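Local coordinates for 3-keto-5-aminohexanoate cleavage enzyme (Ralstonia eutropha, PDB 3C6C), which probably cleaves 3-keto-5-aminohexanoate as a metal-dependent beta-keto acid cleavage enzyme, with zinc as the assigned cofactor and nickel bound in this crystal, at residues Ile67-Pro72 and Val82-Val87; Leu100-Gly105 and Glu137-Glu142; Arg248-Met253 and Val264-Glu269. All blocks are in the same frame, centred on the assembly; numbering follows the deposited sequence. Where two conformers were deposited one is given.

The three contacts are spread around one TIM beta/alpha-barrel, yet two of them converge on a single metal. H68 of contact 1 and E269 of contact 3 both bind the nickel ion, together with H66, although the centres of these contacts lie about 22 Å apart. Contacts 1 and 2 are neighbours, with centres about 11 Å apart, because parallel strands 64-70 and 99-103 lie side by side: I67 N is 2.9 Å from N101 O and I67 O is 3.0 Å from T103 N, both probable hydrogen bonds. Contact 2 approaches the metal less closely, L102's side chain lying about 9 Å from it. Contacts 2 and 3 occupy opposite sides of the chain's centre and do not touch.

Contact 1: residues Ile67-Pro72 and Val82-Val87; sequences IHVRDP and VLFKEV. With NI (nickel (II) ion), chain B.
The ring of F84 meets the strand in two unlike ways, a methyl over one face and a carbonyl oxygen at the rim. V69 CG2 stands 3.9 Å from the ring centroid, 19° off the normal, in a CH-pi contact displaced toward the CE2 side. I67 O lies in the ring plane 3.9 Å from F84 CE1, so the oxygen looks at the ring's hydrogens and not at its pi cloud.

V69 is the hub of the contact. With CG1 anti to the carbonyl carbon (chi1 -66°), CG2 falls between the backbone N and the carbonyl carbon and faces the ring, while CG1 faces the helix backbone, 3.8 Å from L83 C. The same CG1 reaches V87 CG2 at 4.0 Å. Earlier along the strand, I67 and V87 slide past each other in opposite directions, with I67 CG2 4.0 Å from V87 CG1. At the other end the P72 ring and the L83 methyls reach toward each other, P72 CD lying 3.8 Å from L83 CD1.

H68 and R70, on either side of V69 in the chain, point away from the helix. H68 binds the nickel through NE2 at 2.3 Å, while its ND1 is hydrogen-bonded to N33. R70 likewise carries its guanidinium off to the backbone oxygens of G75, T31 and A34.

No hydrogen bond joins strand to helix. The chemistry therefore implies a division between two faces: apolar contacts seat helix 81-92 against one face of the strand, while the metal ligand H68 and R70, tied to backbone oxygens, point to the other.

Contact 2: residues Leu100-Gly105 and Glu137-Glu142; sequences LNLTCG and EDCLPE. With EDO (1,2-ethanediol), chain E.
Water 4 is gripped three times between L100 and E142: it accepts from L100 N at 2.9 Å and from E142 N at 3.1 Å, and donates to E142 OE1 at 2.7 Å. One molecule thus joins the beginning of the strand segment to the turn after the helix, accepting from two backbone N-H groups. With CG beside its backbone N (chi1 -77°) and the chain extended beyond it, E142 brings OE1 to the same water that its own N-H reaches, and the second oxygen, OE2, forms a salt bridge with R307. Both oxygens being held, the carboxylate's rotation is well defined, and the positive partner would be expected to favour its ionised form.

Beside this polar bridge the contact is apolar. L102 and P141 cross at about a right angle, the branch point CG of L102 resting 3.7 Å from P141 CG. L102 CD1 reaches further along to C139, whose CB it meets at 3.7 Å. P141 also packs by its CB against the backbone of L100, 3.6 Å from L100 O. The proline is brought there by L140, which leaves the helix with positive phi (47°) and turns its own side chain off the strand. On that outer side a bound 1,2-ethanediol, probably from the crystallisation liquor, makes a weak hydrogen bond through O1 to L140 O.

In the barrel, this is where helix 134-139 runs into strand 143-147, which pairs parallel with 99-103: L100 and L102 bond to I143 through their backbones. Strand 64-70 flanks 99-103 on its other edge, and helix 81-92 packs on L100 through V88 and R92.

Contact 3: residues Arg248-Met253 and Val264-Glu269; sequences RDQMPM and VRVGLE. With NI (nickel (II) ion), chain B.
Q250 supplies the direct hydrogen bond of this contact, from NE2 to G267 O at 3.2 Å with an N-H...O angle of 158°. The acceptor lies in the plane of the Q250 amide, whereas the donor is tilted 22° from the carbonyl plane of G267. The other end of the amide, OE1, takes a hydrogen bond from N271, which fixes which way round the group sits. Water 5 adds an indirect link between Q250 O and R265 O, although more acceptors surround it than it has protons.

Apolar contact gathers on V266. Its CG1 meets the stem of Q250 at CG, 3.9 Å away, and the terminal CE of selenomethionine M251 at 4.0 Å; each side chain crosses the valine at about a right angle.

Ionic and metal interactions belong to the strand side. E269 OE2 binds the nickel at 2.2 Å and receives a weak, bent salt-bridge hydrogen bond from R265 NH2 at 3.1 Å. R265 also pairs with D270 and lies in cation-pi contact with F244.

Strand 264-266 runs parallel to 23-29 in the barrel, with helix 250-260 outside it; helix 282-295 covers Q250 and M251 through L285, and H295 of the second subunit packs on M251.

Contact 1: residues Ile67-Pro72 and Val82-Val87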
loop_
_atom_site.group_PDB
_atom_site.type_symbol
_atom_site.label_atom_id
_atom_site.label_comp_id
_atom_site.label_asym_id
_atom_site.label_seq_id
_atom_site.Cartn_x
_atom_site.Cartn_y
_atom_site.Cartn_z
ATOM N N ILE A 67 -27.549 14.518 12.317
ATOM C CA ILE A 67 -28.263 15.744 12.662
ATOM C C ILE A 67 -27.466 16.694 13.566
ATOM O O ILE A 67 -26.885 16.298 14.589
ATOM C CB ILE A 67 -29.585 15.360 13.399
ATOM C CG1 ILE A 67 -30.538 14.630 12.456
ATOM C CG2 ILE A 67 -30.246 16.581 14.071
ATOM C CD1 ILE A 67 -31.559 13.773 13.233
ATOM N N HIS A 68 -27.402 17.921 13.087
ATOM C CA HIS A 68 -27.015 19.104 13.865
ATOM C C HIS A 68 -28.239 19.996 13.917
ATOM O O HIS A 68 -29.183 19.846 13.148
ATOM C CB HIS A 68 -25.931 19.938 13.175
ATOM C CG HIS A 68 -24.563 19.333 13.186
ATOM N ND1 HIS A 68 -23.490 19.936 13.805
ATOM C CD2 HIS A 68 -24.084 18.216 12.599
ATOM C CE1 HIS A 68 -22.416 19.189 13.634
ATOM N NE2 HIS A 68 -22.749 18.136 12.908
ATOM N N VAL A 69 -28.188 20.954 14.820
ATOM C CA VAL A 69 -29.178 22.038 14.864
ATOM C C VAL A 69 -28.471 23.367 14.685
ATOM O O VAL A 69 -27.259 23.479 14.897
ATOM C CB VAL A 69 -30.024 22.041 16.188
ATOM C CG1 VAL A 69 -30.887 20.783 16.224
ATOM C CG2 VAL A 69 -29.151 22.195 17.434
ATOM N N ARG A 70 -29.237 24.343 14.207
ATOM C CA ARG A 70 -28.746 25.683 13.941
ATOM C C ARG A 70 -29.597 26.708 14.677
ATOM O O ARG A 70 -30.778 26.476 14.979
ATOM C CB ARG A 70 -28.782 25.965 12.427
ATOM C CG ARG A 70 -27.740 25.210 11.615
ATOM C CD ARG A 70 -27.874 25.494 10.103
ATOM N NE ARG A 70 -26.860 24.753 9.358
ATOM C CZ ARG A 70 -25.652 25.213 9.047
ATOM N NH1 ARG A 70 -25.270 26.436 9.430
ATOM N NH2 ARG A 70 -24.804 24.446 8.375
ATOM N N ASP A 71 -28.998 27.844 14.979
ATOM C CA ASP A 71 -29.786 28.944 15.552
ATOM C C ASP A 71 -30.864 29.328 14.550
ATOM O O ASP A 71 -30.523 29.771 13.457
ATOM C CB ASP A 71 -28.900 30.155 15.837
ATOM C CG ASP A 71 -29.688 31.337 16.403
ATOM O OD1 ASP A 71 -30.797 31.656 15.914
ATOM O OD2 ASP A 71 -29.179 31.931 17.359
ATOM N N PRO A 72 -32.152 29.155 14.924
ATOM C CA PRO A 72 -33.249 29.110 13.959
ATOM C C PRO A 72 -33.397 30.432 13.313
ATOM O O PRO A 72 -34.064 30.551 12.295
ATOM C CB PRO A 72 -34.491 28.806 14.796
ATOM C CG PRO A 72 -34.000 28.285 16.089
ATOM C CD PRO A 72 -32.598 28.811 16.285
ATOM N N VAL A 82 -33.245 21.884 23.227
ATOM C CA VAL A 82 -34.653 22.092 22.877
ATOM C C VAL A 82 -34.863 21.924 21.376
ATOM O O VAL A 82 -35.849 21.332 20.911
ATOM C CB VAL A 82 -35.178 23.486 23.314
ATOM C CG1 VAL A 82 -36.598 23.727 22.781
ATOM C CG2 VAL A 82 -35.147 23.601 24.842
ATOM N N LEU A 83 -33.881 22.403 20.631
ATOM C CA LEU A 83 -33.925 22.336 19.172
ATOM C C LEU A 83 -33.731 20.899 18.714
ATOM O O LEU A 83 -34.425 20.409 17.802
ATOM C CB LEU A 83 -32.874 23.246 18.542
ATOM C CG LEU A 83 -33.051 24.744 18.846
ATOM C CD1 LEU A 83 -31.942 25.498 18.087
ATOM C CD2 LEU A 83 -34.480 25.216 18.462
ATOM N N PHE A 84 -32.806 20.206 19.364
ATOM C CA PHE A 84 -32.547 18.784 19.048
ATOM C C PHE A 84 -33.841 17.976 19.265
ATOM O O PHE A 84 -34.221 17.150 18.449
ATOM C CB PHE A 84 -31.422 18.167 19.893
ATOM C CG PHE A 84 -30.023 18.423 19.371
ATOM C CD1 PHE A 84 -29.542 17.773 18.235
ATOM C CD2 PHE A 84 -29.190 19.300 20.029
ATOM C CE1 PHE A 84 -28.254 17.990 17.773
ATOM C CE2 PHE A 84 -27.879 19.514 19.578
ATOM C CZ PHE A 84 -27.429 18.855 18.434
ATOM N N LYS A 85 -34.495 18.243 20.395
ATOM C CA LYS A 85 -35.726 17.515 20.761
ATOM C C LYS A 85 -36.829 17.736 19.732
ATOM O O LYS A 85 -37.562 16.822 19.360
ATOM C CB LYS A 85 -36.186 17.872 22.185
ATOM C CG LYS A 85 -37.467 17.160 22.632
ATOM C CD LYS A 85 -37.252 15.677 22.815
ATOM C CE LYS A 85 -38.243 15.070 23.827
ATOM N NZ LYS A 85 -39.674 15.244 23.473
ATOM N N GLU A 86 -36.931 18.956 19.240
ATOM C CA GLU A 86 -37.954 19.287 18.239
ATOM C C GLU A 86 -37.673 18.512 16.947
ATOM O O GLU A 86 -38.579 17.958 16.323
ATOM C CB GLU A 86 -38.024 20.794 17.940
ATOM C CG GLU A 86 -39.136 21.118 16.942
ATOM C CD GLU A 86 -39.258 22.567 16.574
ATOM O OE1 GLU A 86 -38.722 23.425 17.312
ATOM O OE2 GLU A 86 -39.879 22.834 15.514
ATOM N N VAL A 87 -36.398 18.445 16.573
ATOM C CA VAL A 87 -36.044 17.740 15.327
ATOM C C VAL A 87 -36.433 16.266 15.447
ATOM O O VAL A 87 -37.092 15.714 14.575
ATOM C CB VAL A 87 -34.546 17.849 14.924
ATOM C CG1 VAL A 87 -34.223 16.842 13.770
ATOM C CG2 VAL A 87 -34.197 19.311 14.500
HETATM NI NI NI B . -21.429 16.375 12.147
HETATM O O HOH W 1 -19.779 17.812 12.173
HETATM O O HOH W 2 -20.690 15.833 14.038
HETATM O O HOH W 3 -19.666 14.858 11.570
#

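Contact 2: residues Leu100-Gly105 and Glu137-Glu142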
loop_
_atom_site.group_PDB
_atom_site.type_symbol
_atom_site.label_atom_id
_atom_site.label_comp_id
_atom_site.label_asym_id
_atom_site.label_seq_id
_atom_site.Cartn_x
_atom_site.Cartn_y
_atom_site.Cartn_z
ATOM N N LEU A 100 -31.458 7.562 13.691
ATOM C CA LEU A 100 -30.975 8.895 14.066
ATOM C C LEU A 100 -29.588 8.855 14.699
ATOM O O LEU A 100 -29.304 8.071 15.592
ATOM C CB LEU A 100 -31.943 9.588 15.024
ATOM C CG LEU A 100 -33.386 9.732 14.582
ATOM C CD1 LEU A 100 -34.224 10.421 15.648
ATOM C CD2 LEU A 100 -33.437 10.434 13.238
ATOM N N ASN A 101 -28.746 9.730 14.171
ATOM C CA ASN A 101 -27.354 9.948 14.627
ATOM C C ASN A 101 -27.190 11.436 14.953
ATOM O O ASN A 101 -27.110 12.301 14.072
ATOM C CB ASN A 101 -26.371 9.445 13.546
ATOM C CG ASN A 101 -24.893 9.769 13.852
ATOM O OD1 ASN A 101 -24.573 10.480 14.795
ATOM N ND2 ASN A 101 -23.987 9.260 13.008
ATOM N N LEU A 102 -27.217 11.742 16.238
ATOM C CA LEU A 102 -27.064 13.127 16.671
ATOM C C LEU A 102 -25.605 13.467 16.897
ATOM O O LEU A 102 -24.841 12.696 17.471
ATOM C CB LEU A 102 -27.839 13.419 17.965
ATOM C CG LEU A 102 -29.358 13.244 17.944
ATOM C CD1 LEU A 102 -29.960 13.744 19.288
ATOM C CD2 LEU A 102 -30.024 13.825 16.691
ATOM N N THR A 103 -25.223 14.647 16.417
ATOM C CA THR A 103 -23.880 15.127 16.677
ATOM C C THR A 103 -23.667 15.275 18.187
ATOM O O THR A 103 -24.534 15.747 18.932
ATOM C CB THR A 103 -23.560 16.474 15.978
ATOM O OG1 THR A 103 -22.167 16.770 16.177
ATOM C CG2 THR A 103 -24.429 17.619 16.556
ATOM N N CYS A 104 -22.488 14.853 18.607
ATOM C CA CYS A 104 -22.021 15.128 19.956
ATOM C C CYS A 104 -20.575 15.592 19.918
ATOM O O CYS A 104 -19.812 15.356 20.856
ATOM C CB CYS A 104 -22.196 13.901 20.839
ATOM S SG CYS A 104 -22.344 14.327 22.595
ATOM N N GLY A 105 -20.230 16.217 18.794
ATOM C CA GLY A 105 -18.904 16.815 18.556
ATOM C C GLY A 105 -18.757 18.168 19.232
ATOM O O GLY A 105 -17.674 18.744 19.377
ATOM N N GLU A 137 -29.517 12.718 26.384
ATOM C CA GLU A 137 -30.361 12.251 27.492
ATOM C C GLU A 137 -31.816 12.492 27.123
ATOM O O GLU A 137 -32.676 11.664 27.370
ATOM C CB GLU A 137 -30.002 12.972 28.777
ATOM C CG GLU A 137 -28.616 12.647 29.294
ATOM C CD GLU A 137 -28.201 13.478 30.509
ATOM O OE1 GLU A 137 -28.835 14.500 30.796
ATOM O OE2 GLU A 137 -27.212 13.102 31.153
ATOM N N ASP A 138 -32.067 13.627 26.490
ATOM C CA ASP A 138 -33.446 14.058 26.197
ATOM C C ASP A 138 -33.999 13.312 24.982
ATOM O O ASP A 138 -35.187 12.985 24.921
ATOM C CB ASP A 138 -33.529 15.559 25.859
ATOM C CG ASP A 138 -33.241 16.495 27.039
ATOM O OD1 ASP A 138 -33.194 16.069 28.234
ATOM O OD2 ASP A 138 -33.068 17.704 26.740
ATOM N N CYS A 139 -33.132 13.078 23.995
ATOM C CA CYS A 139 -33.576 12.598 22.682
ATOM C C CYS A 139 -33.412 11.101 22.468
ATOM O O CYS A 139 -34.132 10.506 21.676
ATOM C CB CYS A 139 -32.836 13.329 21.561
ATOM S SG CYS A 139 -33.157 15.104 21.450
ATOM N N LEU A 140 -32.431 10.520 23.155
ATOM C CA LEU A 140 -32.145 9.086 23.071
ATOM C C LEU A 140 -32.102 8.547 21.627
ATOM O O LEU A 140 -32.820 7.616 21.277
ATOM C CB LEU A 140 -33.149 8.294 23.911
ATOM C CG LEU A 140 -33.042 8.533 25.429
ATOM C CD1 LEU A 140 -34.128 7.768 26.165
ATOM C CD2 LEU A 140 -31.629 8.156 25.942
ATOM N N PRO A 141 -31.227 9.121 20.772
ATOM C CA PRO A 141 -31.035 8.589 19.433
ATOM C C PRO A 141 -30.346 7.238 19.490
ATOM O O PRO A 141 -29.776 6.869 20.514
ATOM C CB PRO A 141 -30.082 9.600 18.796
ATOM C CG PRO A 141 -29.287 10.096 19.932
ATOM C CD PRO A 141 -30.247 10.186 21.083
ATOM N N GLU A 142 -30.376 6.495 18.396
ATOM C CA GLU A 142 -29.707 5.174 18.381
ATOM C C GLU A 142 -28.200 5.352 18.339
ATOM O O GLU A 142 -27.440 4.557 18.873
ATOM C CB GLU A 142 -30.181 4.284 17.219
ATOM C CG GLU A 142 -31.549 3.692 17.536
ATOM C CD GLU A 142 -32.251 3.136 16.330
ATOM O OE1 GLU A 142 -32.722 3.927 15.478
ATOM O OE2 GLU A 142 -32.379 1.890 16.279
HETATM C C1 EDO E . -31.378 4.234 21.709
HETATM O O1 EDO E . -32.790 4.143 21.512
HETATM C C2 EDO E . -31.053 5.005 22.978
HETATM O O2 EDO E . -31.628 4.348 24.112
HETATM O O HOH W 4 -32.592 6.503 16.192
#

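Contact 3: residues Arg248-Met253 and Val264-Glu269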
loop_
_atom_site.group_PDB
_atom_site.type_symbol
_atom_site.label_atom_id
_atom_site.label_comp_id
_atom_site.label_asym_id
_atom_site.label_seq_id
_atom_site.Cartn_x
_atom_site.Cartn_y
_atom_site.Cartn_z
ATOM N N ARG A 248 -15.917 18.564 -3.382
ATOM C CA ARG A 248 -15.715 17.798 -4.611
ATOM C C ARG A 248 -15.241 16.387 -4.343
ATOM O O ARG A 248 -15.294 15.513 -5.233
ATOM C CB ARG A 248 -14.757 18.513 -5.567
ATOM C CG ARG A 248 -15.427 19.702 -6.250
ATOM N N ASP A 249 -14.775 16.153 -3.115
ATOM C CA ASP A 249 -14.373 14.804 -2.712
ATOM C C ASP A 249 -15.484 13.928 -2.142
ATOM O O ASP A 249 -15.275 12.762 -1.886
ATOM C CB ASP A 249 -13.212 14.849 -1.727
ATOM C CG ASP A 249 -11.927 15.289 -2.403
ATOM O OD1 ASP A 249 -11.672 14.876 -3.536
ATOM O OD2 ASP A 249 -11.207 16.072 -1.797
ATOM N N GLN A 250 -16.674 14.472 -2.032
ATOM C CA GLN A 250 -17.776 13.729 -1.409
ATOM C C GLN A 250 -18.097 12.458 -2.209
ATOM O O GLN A 250 -18.128 11.342 -1.646
ATOM C CB GLN A 250 -19.014 14.607 -1.299
ATOM C CG GLN A 250 -20.289 13.854 -0.848
ATOM C CD GLN A 250 -21.421 14.817 -0.529
ATOM O OE1 GLN A 250 -22.090 15.324 -1.432
ATOM N NE2 GLN A 250 -21.611 15.102 0.774
HETATM N N MSE A 251 -18.376 12.621 -3.503
HETATM C CA MSE A 251 -18.781 11.447 -4.324
HETATM C C MSE A 251 -17.626 10.435 -4.536
HETATM O O MSE A 251 -17.839 9.232 -4.374
HETATM C CB MSE A 251 -19.464 11.858 -5.633
HETATM C CG MSE A 251 -20.837 12.476 -5.408
HETATM SE SE MSE A 251 -22.150 11.374 -4.466
HETATM C CE MSE A 251 -23.388 12.727 -3.886
ATOM N N PRO A 252 -16.410 10.904 -4.883
ATOM C CA PRO A 252 -15.259 9.993 -4.966
ATOM C C PRO A 252 -15.028 9.188 -3.686
ATOM O O PRO A 252 -14.802 7.973 -3.736
ATOM C CB PRO A 252 -14.087 10.952 -5.262
ATOM C CG PRO A 252 -14.752 12.037 -6.044
ATOM C CD PRO A 252 -16.027 12.267 -5.284
HETATM N N MSE A 253 -15.100 9.838 -2.532
HETATM C CA MSE A 253 -14.829 9.104 -1.294
HETATM C C MSE A 253 -15.942 8.116 -0.961
HETATM O O MSE A 253 -15.699 7.041 -0.421
HETATM C CB MSE A 253 -14.538 10.028 -0.119
HETATM C CG MSE A 253 -13.162 10.726 -0.203
HETATM SE SE MSE A 253 -11.565 9.646 -0.476
HETATM C CE MSE A 253 -11.433 9.566 -2.274
ATOM N N VAL A 264 -20.956 4.552 3.949
ATOM C CA VAL A 264 -20.830 5.838 3.274
ATOM C C VAL A 264 -21.683 6.938 3.870
ATOM O O VAL A 264 -22.597 6.697 4.636
ATOM C CB VAL A 264 -21.137 5.717 1.740
ATOM C CG1 VAL A 264 -20.309 4.551 1.138
ATOM C CG2 VAL A 264 -22.619 5.546 1.461
ATOM N N ARG A 265 -21.343 8.167 3.467
ATOM C CA ARG A 265 -22.012 9.367 3.941
ATOM C C ARG A 265 -21.978 10.442 2.857
ATOM O O ARG A 265 -20.958 10.665 2.193
ATOM C CB ARG A 265 -21.368 9.843 5.255
ATOM C CG ARG A 265 -21.597 11.290 5.615
ATOM C CD ARG A 265 -21.218 11.605 7.027
ATOM N NE ARG A 265 -20.911 13.023 7.190
ATOM C CZ ARG A 265 -20.806 13.645 8.346
ATOM N NH1 ARG A 265 -21.022 12.986 9.477
ATOM N NH2 ARG A 265 -20.446 14.904 8.370
ATOM N N VAL A 266 -23.140 11.048 2.681
ATOM C CA VAL A 266 -23.304 12.262 1.906
ATOM C C VAL A 266 -24.129 13.277 2.674
ATOM O O VAL A 266 -24.479 13.051 3.829
ATOM C CB VAL A 266 -23.912 11.971 0.488
ATOM C CG1 VAL A 266 -22.979 11.018 -0.318
ATOM C CG2 VAL A 266 -25.354 11.429 0.532
ATOM N N GLY A 267 -24.419 14.403 2.021
ATOM C CA GLY A 267 -25.231 15.450 2.644
ATOM C C GLY A 267 -24.689 16.855 2.577
ATOM O O GLY A 267 -23.514 17.076 2.371
ATOM N N LEU A 268 -25.593 17.800 2.834
ATOM C CA LEU A 268 -25.280 19.228 2.771
ATOM C C LEU A 268 -24.311 19.688 3.870
ATOM O O LEU A 268 -23.722 20.764 3.766
ATOM C CB LEU A 268 -26.566 20.069 2.791
ATOM C CG LEU A 268 -27.505 19.895 1.602
ATOM C CD1 LEU A 268 -28.761 20.746 1.828
ATOM C CD2 LEU A 268 -26.787 20.271 0.314
ATOM N N GLU A 269 -24.171 18.870 4.919
ATOM C CA GLU A 269 -23.181 19.131 5.961
ATOM C C GLU A 269 -21.779 19.181 5.352
ATOM O O GLU A 269 -20.904 19.938 5.789
ATOM C CB GLU A 269 -23.237 18.069 7.078
ATOM C CG GLU A 269 -22.102 18.189 8.072
ATOM C CD GLU A 269 -22.383 17.457 9.376
ATOM O OE1 GLU A 269 -23.543 17.085 9.646
ATOM O OE2 GLU A 269 -21.424 17.247 10.131
HETATM NI NI NI B . -21.429 16.375 12.147
HETATM O O HOH W 5 -18.311 11.171 1.101
HETATM O O HOH W 3 -19.666 14.858 11.570
HETATM O O HOH W 1 -19.779 17.812 12.173
HETATM O O HOH W 2 -20.690 15.833 14.038
#